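Local coordinates for peptidoglycan-recognition protein LB (Drosophila melanogaster, PDB 7NSZ) that hydrolyses, with zinc, the amide link between N-acetylmuramoyl groups and L-amino acids in bacterial peptidoglycan, probably scavenging its biologically active forms, at residues G117-E122 and G165-E170. The protein carries 1 engineered substitution. Numbering follows the deposited sequence.
Sequences GDWRTE and GRLFAE
Arg166 and Leu167, in the first turn of helix 165-171, each give a backbone N-H to a carbonyl of the facing loop. Arg166 N reaches Arg120 O at 2.9 Å, coming in well above the carbonyl plane with a C=O...N angle of 125°. Leu167 N meets Trp119 O at 3.2 Å in a straighter bond that lies in the carbonyl plane. First-turn N-H groups have no preceding turn to bond to, and here two of them find acceptors on the loop, whose carbonyls would also sit favourably at the positive end of the helix dipole. A water links the same surfaces further out, accepting from Arg166 NE (2.9 Å) and donating to Thr121 O.

Behind the bonded carbonyls the loop is braced by a salt bridge. Arg120 grips Asp118 side-on, NE to OD1 at 2.8 Å and NH2 to OD2 at 2.7 Å, both oxygens using syn lone pairs and lying almost in the guanidinium plane.

In the amidase fold, this joins the loop that runs from strand 110-115 to helix 126-142 to the short helix following the zinc ligand Cys162. The side chain of Leu167 lies about 9 Å from the zinc ion, and Trp119 N is hydrogen-bonded to ND1 of His45, the neighbour of zinc ligand His44.

Van der Waals contacts flank the bonds. Arg166 CB lies against Thr121 C and O, and with CG anti to the backbone N (chi1 -172°) CG follows, 3.3 Å from Thr121 O. On the buried, apolar side Trp119 CB abuts Leu167 CB at 3.6 Å, while Leu167 CD2 approaches CD1 of the indole obliquely at 4.0 Å. The indole leads away from helix 165-171, and the Trp119 side chain also touches Val51, Pro124 and Met128 of helix 126-142.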
# COMPACT_ATOMS: atom_id res chain seq x y z
N GLY A 117 3.27 5.93 8.28
CA GLY A 117 4.36 6.72 8.88
C GLY A 117 5.02 7.57 7.84
O GLY A 117 4.66 7.56 6.65
N ASP A 118 5.99 8.34 8.34
CA ASP A 118 6.87 9.20 7.53
C ASP A 118 8.22 8.49 7.40
O ASP A 118 8.92 8.42 8.42
CB ASP A 118 7.01 10.58 8.19
CG ASP A 118 8.05 11.49 7.52
OD1 ASP A 118 8.46 11.23 6.38
OD2 ASP A 118 8.37 12.54 8.14
N TRP A 119 8.55 8.01 6.21
CA TRP A 119 9.77 7.19 5.98
C TRP A 119 10.75 7.88 5.02
O TRP A 119 11.48 7.27 4.26
CB TRP A 119 9.34 5.79 5.55
CG TRP A 119 8.40 5.13 6.53
CD1 TRP A 119 7.10 4.75 6.29
CD2 TRP A 119 8.60 4.91 7.94
NE1 TRP A 119 6.54 4.23 7.41
CE2 TRP A 119 7.41 4.34 8.46
CE3 TRP A 119 9.69 5.10 8.80
CZ2 TRP A 119 7.26 3.97 9.77
CZ3 TRP A 119 9.54 4.76 10.12
CH2 TRP A 119 8.37 4.18 10.60
N ARG A 120 10.74 9.20 5.11
CA ARG A 120 11.74 10.04 4.39
C ARG A 120 13.17 9.74 4.84
O ARG A 120 13.99 9.58 3.96
CB ARG A 120 11.39 11.51 4.56
CG ARG A 120 10.22 11.91 3.67
CD ARG A 120 9.89 13.38 3.88
NE ARG A 120 9.54 13.61 5.27
CZ ARG A 120 9.81 14.71 5.97
NH1 ARG A 120 10.37 15.75 5.39
NH2 ARG A 120 9.48 14.78 7.25
N THR A 121 13.42 9.64 6.14
CA THR A 121 14.82 9.46 6.65
C THR A 121 14.94 8.24 7.52
O THR A 121 16.00 7.62 7.51
CB THR A 121 15.31 10.73 7.37
OG1 THR A 121 14.41 10.95 8.44
CG2 THR A 121 15.41 11.90 6.42
N GLU A 122 13.91 7.88 8.29
CA GLU A 122 13.93 6.66 9.11
C GLU A 122 13.51 5.44 8.30
O GLU A 122 12.63 5.56 7.40
CB GLU A 122 12.96 6.79 10.27
CG GLU A 122 13.49 7.51 11.46
CD GLU A 122 14.86 7.01 11.87
OE1 GLU A 122 15.81 7.80 11.67
OE2 GLU A 122 14.98 5.85 12.32
N GLY A 165 12.60 8.91 0.89
CA GLY A 165 13.90 8.47 0.39
C GLY A 165 14.41 7.23 1.10
O GLY A 165 14.94 6.39 0.41
N ARG A 166 14.31 7.14 2.41
CA ARG A 166 14.87 5.97 3.12
C ARG A 166 14.10 4.69 2.73
O ARG A 166 14.75 3.64 2.47
CB ARG A 166 14.88 6.19 4.63
CG ARG A 166 15.61 5.11 5.42
CD ARG A 166 17.09 5.00 5.08
NE ARG A 166 17.72 3.80 5.59
CZ ARG A 166 17.78 2.65 4.93
NH1 ARG A 166 17.14 2.53 3.77
NH2 ARG A 166 18.45 1.60 5.44
N LEU A 167 12.76 4.73 2.75
CA LEU A 167 11.99 3.52 2.38
C LEU A 167 12.15 3.25 0.88
O LEU A 167 12.21 2.10 0.50
CB LEU A 167 10.53 3.76 2.78
CG LEU A 167 9.57 2.65 2.37
CD1 LEU A 167 9.99 1.26 2.81
CD2 LEU A 167 8.17 3.00 2.89
N PHE A 168 12.33 4.28 0.06
CA PHE A 168 12.61 4.06 -1.36
C PHE A 168 13.93 3.24 -1.50
O PHE A 168 14.03 2.31 -2.30
CB PHE A 168 12.67 5.36 -2.16
CG PHE A 168 12.73 5.04 -3.63
CD1 PHE A 168 11.65 4.49 -4.29
CD2 PHE A 168 13.85 5.36 -4.40
CE1 PHE A 168 11.70 4.17 -5.63
CE2 PHE A 168 13.88 5.05 -5.74
CZ PHE A 168 12.81 4.49 -6.37
N ALA A 169 14.97 3.66 -0.78
CA ALA A 169 16.27 2.94 -0.86
C ALA A 169 16.08 1.51 -0.38
O ALA A 169 16.67 0.57 -0.97
CB ALA A 169 17.32 3.68 -0.06
N GLU A 170 15.28 1.28 0.64
CA GLU A 170 15.00 -0.08 1.13
C GLU A 170 14.34 -0.90 0.03
O GLU A 170 14.75 -2.03 -0.22
CB GLU A 170 14.13 0.02 2.39
CG GLU A 170 13.57 -1.30 2.89
CD GLU A 170 14.55 -2.37 3.33
OE1 GLU A 170 15.67 -2.00 3.81
OE2 GLU A 170 14.18 -3.56 3.29
O HOH W 1 17.90 5.19 8.17